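Long-range contact in uncharacterized HTH-type transcriptional regulator HI_0893 (Haemophilus influenzae, PDB 3QKX), which probably binds DNA through an N-terminal helix-turn-helix domain as a TetR-family transcriptional regulator whose specific role is uncharacterised: residues Y85-Q97 with L150-D162. Sequence-based numbering, arbitrary orientation.
Sequences YRQMWKNIWYFLQ and LLSLKTAINLASD. With SO4 (sulfate ion), chain F.
Trp89 and Thr155 supply the one hydrogen bond between 85-97 and 150-162, and it illustrates how a buried indole can be fixed by an edge and a face at once. Trp89 NE1 donates to Thr155 OG1 at 3.0 Å, almost straight (166°) and within the ring plane. Thr155 OG1 is held between its backbone N and carbonyl carbon (chi1 51°), and Thr155 N bonds to Ser152 O in the turn leading toward helix 154-165. Over one face of the same indole lies the methyl of Ala156, a CH-pi contact with CB 3.5 Å from the centroid of the five-membered ring.

Apolar packing does the rest. Leu153 is forked: CD1 meets Ile92 CD1 at 3.8 Å, while CD2 presses on Trp89 CA at 3.5 Å; its CG lies 3.9 Å from Tyr85 CE1. Farther along, Ile92 CG2 touches Ala156 CB and Ile157 CG1, Trp93 brings CZ3 against Leu159 CG at 3.7 Å, and Leu96 CD1 reaches Ala160 CB. The 8.7 Å between the axes of 85-97 and 154-162, nearly parallel at 24°, is consistent with small Ala156 and Ala160.

The pair belongs to the C-terminal TetR-like domain, apart from the predicted helix-turn-helix. Tyr85 OH bonds to Ser182 of helix 172-184, a helix that also packs against Trp89 and Trp93; helices 52-72 and 100-109 flank Ile92 and Leu96, and helix 154-165 faces the second subunit at Asn158 and Leu159.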
loop_
_atom_site.group_PDB
_atom_site.type_symbol
_atom_site.label_atom_id
_atom_site.label_comp_id
_atom_site.label_asym_id
_atom_site.label_seq_id
_atom_site.Cartn_x
_atom_site.Cartn_y
_atom_site.Cartn_z
ATOM N N TYR A 85 2.654 5.600 20.702
ATOM C CA TYR A 85 2.353 4.851 19.502
ATOM C C TYR A 85 0.878 5.028 19.101
ATOM O O TYR A 85 0.588 5.226 17.948
ATOM C CB TYR A 85 2.692 3.375 19.682
ATOM C CG TYR A 85 2.189 2.511 18.543
ATOM C CD1 TYR A 85 2.925 2.345 17.397
ATOM C CD2 TYR A 85 0.988 1.816 18.654
ATOM C CE1 TYR A 85 2.441 1.532 16.339
ATOM C CE2 TYR A 85 0.517 1.029 17.622
ATOM C CZ TYR A 85 1.243 0.898 16.471
ATOM O OH TYR A 85 0.749 0.099 15.460
ATOM N N ARG A 86 -0.026 4.953 20.070
ATOM C CA ARG A 86 -1.447 5.132 19.822
ATOM C C ARG A 86 -1.749 6.514 19.268
ATOM O O ARG A 86 -2.521 6.642 18.339
ATOM C CB ARG A 86 -2.221 4.894 21.110
ATOM C CG ARG A 86 -3.712 5.155 21.039
ATOM C CD ARG A 86 -4.411 4.459 22.170
ATOM N NE ARG A 86 -5.793 4.879 22.271
ATOM C CZ ARG A 86 -6.251 5.899 22.999
ATOM N NH1 ARG A 86 -5.445 6.676 23.740
ATOM N NH2 ARG A 86 -7.551 6.169 22.965
ATOM N N GLN A 87 -1.118 7.542 19.812
ATOM C CA GLN A 87 -1.258 8.899 19.258
ATOM C C GLN A 87 -0.825 8.935 17.799
ATOM O O GLN A 87 -1.506 9.518 16.974
ATOM C CB GLN A 87 -0.412 9.885 20.048
ATOM C CG GLN A 87 -0.575 11.370 19.644
ATOM C CD GLN A 87 -1.966 11.868 19.922
ATOM O OE1 GLN A 87 -2.361 11.965 21.064
ATOM N NE2 GLN A 87 -2.736 12.115 18.877
HETATM N N MSE A 88 0.323 8.337 17.498
HETATM C CA MSE A 88 0.839 8.333 16.130
HETATM C C MSE A 88 -0.107 7.584 15.198
HETATM O O MSE A 88 -0.319 8.004 14.072
HETATM C CB MSE A 88 2.251 7.720 16.061
HETATM C CG MSE A 88 3.342 8.660 16.514
HETATM SE SE MSE A 88 5.125 7.933 16.148
HETATM C CE MSE A 88 5.154 6.451 17.425
ATOM N N TRP A 89 -0.673 6.478 15.663
ATOM C CA TRP A 89 -1.651 5.725 14.865
ATOM C C TRP A 89 -2.850 6.608 14.524
ATOM O O TRP A 89 -3.249 6.702 13.377
ATOM C CB TRP A 89 -2.124 4.479 15.627
ATOM C CG TRP A 89 -2.723 3.445 14.742
ATOM C CD1 TRP A 89 -2.103 2.351 14.252
ATOM C CD2 TRP A 89 -4.058 3.408 14.247
ATOM N NE1 TRP A 89 -2.955 1.636 13.456
ATOM C CE2 TRP A 89 -4.162 2.274 13.424
ATOM C CE3 TRP A 89 -5.179 4.244 14.395
ATOM C CZ2 TRP A 89 -5.320 1.933 12.786
ATOM C CZ3 TRP A 89 -6.317 3.913 13.743
ATOM C CH2 TRP A 89 -6.392 2.753 12.947
ATOM N N LYS A 90 -3.404 7.262 15.542
ATOM C CA LYS A 90 -4.581 8.111 15.394
ATOM C C LYS A 90 -4.282 9.320 14.526
ATOM O O LYS A 90 -5.122 9.752 13.709
ATOM C CB LYS A 90 -5.063 8.601 16.763
ATOM C CG LYS A 90 -5.603 7.514 17.677
ATOM C CD LYS A 90 -5.583 7.988 19.107
ATOM C CE LYS A 90 -6.926 8.587 19.545
ATOM N NZ LYS A 90 -6.882 9.077 20.960
ATOM N N ASN A 91 -3.088 9.885 14.699
ATOM C CA ASN A 91 -2.670 10.997 13.856
ATOM C C ASN A 91 -2.742 10.612 12.388
ATOM O O ASN A 91 -3.275 11.360 11.591
ATOM C CB ASN A 91 -1.243 11.431 14.141
ATOM C CG ASN A 91 -1.070 12.126 15.496
ATOM O OD1 ASN A 91 -2.012 12.630 16.085
ATOM N ND2 ASN A 91 0.158 12.110 15.998
ATOM N N ILE A 92 -2.225 9.432 12.042
ATOM C CA ILE A 92 -2.235 8.989 10.657
ATOM C C ILE A 92 -3.649 8.718 10.193
ATOM O O ILE A 92 -4.020 9.114 9.095
ATOM C CB ILE A 92 -1.397 7.706 10.453
ATOM C CG1 ILE A 92 0.081 7.976 10.725
ATOM C CG2 ILE A 92 -1.545 7.190 9.034
ATOM C CD1 ILE A 92 0.980 6.699 10.562
ATOM N N TRP A 93 -4.428 8.035 11.034
ATOM C CA TRP A 93 -5.794 7.618 10.694
ATOM C C TRP A 93 -6.676 8.805 10.406
ATOM O O TRP A 93 -7.299 8.882 9.340
ATOM C CB TRP A 93 -6.394 6.785 11.835
ATOM C CG TRP A 93 -7.834 6.495 11.677
ATOM C CD1 TRP A 93 -8.878 7.103 12.328
ATOM C CD2 TRP A 93 -8.420 5.544 10.795
ATOM N NE1 TRP A 93 -10.065 6.581 11.906
ATOM C CE2 TRP A 93 -9.816 5.620 10.964
ATOM C CE3 TRP A 93 -7.908 4.638 9.884
ATOM C CZ2 TRP A 93 -10.689 4.830 10.252
ATOM C CZ3 TRP A 93 -8.799 3.847 9.167
ATOM C CH2 TRP A 93 -10.161 3.951 9.361
ATOM N N TYR A 94 -6.715 9.744 11.344
ATOM C CA TYR A 94 -7.539 10.931 11.187
ATOM C C TYR A 94 -7.006 11.868 10.126
ATOM O O TYR A 94 -7.778 12.615 9.561
ATOM C CB TYR A 94 -7.695 11.683 12.515
ATOM C CG TYR A 94 -8.523 10.920 13.516
ATOM C CD1 TYR A 94 -9.868 10.633 13.268
ATOM C CD2 TYR A 94 -7.969 10.491 14.716
ATOM C CE1 TYR A 94 -10.630 9.922 14.184
ATOM C CE2 TYR A 94 -8.708 9.775 15.629
ATOM C CZ TYR A 94 -10.035 9.486 15.365
ATOM O OH TYR A 94 -10.747 8.772 16.297
ATOM N N PHE A 95 -5.697 11.856 9.868
ATOM C CA PHE A 95 -5.136 12.712 8.822
ATOM C C PHE A 95 -5.613 12.275 7.450
ATOM O O PHE A 95 -5.998 13.132 6.625
ATOM C CB PHE A 95 -3.618 12.715 8.849
ATOM C CG PHE A 95 -2.996 13.429 7.688
ATOM C CD1 PHE A 95 -2.932 14.806 7.665
ATOM C CD2 PHE A 95 -2.452 12.722 6.621
ATOM C CE1 PHE A 95 -2.352 15.471 6.606
ATOM C CE2 PHE A 95 -1.866 13.393 5.555
ATOM C CZ PHE A 95 -1.818 14.760 5.556
ATOM N N LEU A 96 -5.575 10.960 7.203
ATOM C CA LEU A 96 -5.980 10.402 5.918
ATOM C C LEU A 96 -7.471 10.435 5.743
ATOM O O LEU A 96 -7.937 10.674 4.637
ATOM C CB LEU A 96 -5.480 8.977 5.741
ATOM C CG LEU A 96 -3.955 8.843 5.606
ATOM C CD1 LEU A 96 -3.512 7.395 5.736
ATOM C CD2 LEU A 96 -3.462 9.436 4.287
ATOM N N GLN A 97 -8.227 10.220 6.824
ATOM C CA GLN A 97 -9.669 10.368 6.730
ATOM C C GLN A 97 -10.039 11.840 6.455
ATOM O O GLN A 97 -10.869 12.098 5.582
ATOM C CB GLN A 97 -10.376 9.773 7.962
ATOM C CG GLN A 97 -10.222 8.194 8.069
ATOM C CD GLN A 97 -10.945 7.403 6.950
ATOM O OE1 GLN A 97 -12.177 7.380 6.875
ATOM N NE2 GLN A 97 -10.164 6.737 6.099
ATOM N N LEU A 150 6.346 -1.503 9.308
ATOM C CA LEU A 150 5.518 -2.287 8.403
ATOM C C LEU A 150 4.699 -3.366 9.129
ATOM O O LEU A 150 3.700 -3.845 8.582
ATOM C CB LEU A 150 6.362 -2.891 7.263
ATOM C CG LEU A 150 6.950 -1.853 6.269
ATOM C CD1 LEU A 150 7.977 -2.519 5.311
ATOM C CD2 LEU A 150 5.889 -1.020 5.432
ATOM N N LEU A 151 5.113 -3.717 10.355
ATOM C CA LEU A 151 4.346 -4.592 11.255
ATOM C C LEU A 151 3.325 -3.850 12.125
ATOM O O LEU A 151 2.486 -4.499 12.739
ATOM C CB LEU A 151 5.283 -5.377 12.194
ATOM C CG LEU A 151 6.169 -6.475 11.619
ATOM C CD1 LEU A 151 7.050 -7.065 12.714
ATOM C CD2 LEU A 151 5.360 -7.580 10.954
ATOM N N SER A 152 3.401 -2.521 12.210
ATOM C CA SER A 152 2.639 -1.784 13.236
ATOM C C SER A 152 1.885 -0.542 12.669
ATOM O O SER A 152 0.720 -0.661 12.226
ATOM C CB SER A 152 3.552 -1.410 14.392
ATOM O OG SER A 152 4.628 -0.591 13.958
ATOM N N LEU A 153 2.541 0.617 12.625
ATOM C CA LEU A 153 1.865 1.829 12.161
ATOM C C LEU A 153 1.315 1.681 10.766
ATOM O O LEU A 153 0.329 2.325 10.425
ATOM C CB LEU A 153 2.790 3.039 12.157
ATOM C CG LEU A 153 2.731 3.966 13.336
ATOM C CD1 LEU A 153 3.522 5.244 12.999
ATOM C CD2 LEU A 153 1.299 4.268 13.671
ATOM N N LYS A 154 1.954 0.841 9.956
ATOM C CA LYS A 154 1.482 0.584 8.603
ATOM C C LYS A 154 0.011 0.247 8.558
ATOM O O LYS A 154 -0.622 0.598 7.593
ATOM C CB LYS A 154 2.291 -0.523 7.956
ATOM C CG LYS A 154 1.986 -0.815 6.497
ATOM C CD LYS A 154 2.116 0.390 5.606
ATOM C CE LYS A 154 2.068 0.001 4.136
ATOM N NZ LYS A 154 2.110 1.186 3.226
ATOM N N THR A 155 -0.525 -0.422 9.593
ATOM C CA THR A 155 -1.952 -0.783 9.646
ATOM C C THR A 155 -2.874 0.439 9.504
ATOM O O THR A 155 -3.883 0.388 8.808
ATOM C CB THR A 155 -2.311 -1.523 10.950
ATOM O OG1 THR A 155 -1.823 -0.781 12.090
ATOM C CG2 THR A 155 -1.735 -2.954 10.953
ATOM N N ALA A 156 -2.476 1.551 10.110
ATOM C CA ALA A 156 -3.241 2.785 10.023
ATOM C C ALA A 156 -3.439 3.183 8.578
ATOM O O ALA A 156 -4.573 3.475 8.162
ATOM C CB ALA A 156 -2.575 3.860 10.769
ATOM N N ILE A 157 -2.376 3.080 7.789
ATOM C CA ILE A 157 -2.431 3.453 6.375
ATOM C C ILE A 157 -3.229 2.444 5.575
ATOM O O ILE A 157 -4.003 2.818 4.711
ATOM C CB ILE A 157 -1.019 3.588 5.752
ATOM C CG1 ILE A 157 -0.205 4.659 6.491
ATOM C CG2 ILE A 157 -1.124 3.915 4.262
ATOM C CD1 ILE A 157 1.304 4.594 6.249
ATOM N N ASN A 158 -3.025 1.162 5.842
ATOM C CA ASN A 158 -3.713 0.118 5.104
ATOM C C ASN A 158 -5.237 0.124 5.400
ATOM O O ASN A 158 -6.067 -0.145 4.501
ATOM C CB ASN A 158 -3.088 -1.276 5.411
ATOM C CG ASN A 158 -1.779 -1.545 4.621
ATOM O OD1 ASN A 158 -1.517 -0.907 3.621
ATOM N ND2 ASN A 158 -0.978 -2.508 5.080
ATOM N N LEU A 159 -5.599 0.430 6.647
ATOM C CA LEU A 159 -6.997 0.456 7.045
ATOM C C LEU A 159 -7.751 1.603 6.372
ATOM O O LEU A 159 -8.824 1.395 5.820
ATOM C CB LEU A 159 -7.128 0.550 8.564
ATOM C CG LEU A 159 -8.495 0.194 9.132
ATOM C CD1 LEU A 159 -8.887 -1.272 8.803
ATOM C CD2 LEU A 159 -8.482 0.407 10.598
ATOM N N ALA A 160 -7.176 2.806 6.424
ATOM C CA ALA A 160 -7.711 3.972 5.716
ATOM C C ALA A 160 -7.901 3.669 4.226
ATOM O O ALA A 160 -8.966 3.939 3.649
ATOM C CB ALA A 160 -6.798 5.134 5.883
ATOM N N SER A 161 -6.891 3.056 3.623
ATOM C CA SER A 161 -6.885 2.849 2.186
ATOM C C SER A 161 -7.949 1.829 1.746
ATOM O O SER A 161 -8.727 2.106 0.822
ATOM C CB SER A 161 -5.501 2.426 1.711
ATOM O OG SER A 161 -5.316 2.786 0.342
ATOM N N ASP A 162 -8.029 0.713 2.477
ATOM C CA ASP A 162 -8.996 -0.364 2.212
ATOM C C ASP A 162 -10.389 -0.205 2.899
ATOM O O ASP A 162 -11.283 -1.007 2.653
ATOM C CB ASP A 162 -8.374 -1.715 2.612
ATOM C CG ASP A 162 -6.946 -1.917 2.013
ATOM O OD1 ASP A 162 -6.670 -1.346 0.909
ATOM O OD2 ASP A 162 -6.098 -2.577 2.670
HETATM S S SO4 F . -7.884 9.029 25.003
HETATM O O1 SO4 F . -6.729 9.919 24.843
HETATM O O2 SO4 F . -7.486 7.755 25.607
HETATM O O3 SO4 F . -8.496 8.802 23.690
HETATM O O4 SO4 F . -8.877 9.644 25.878
#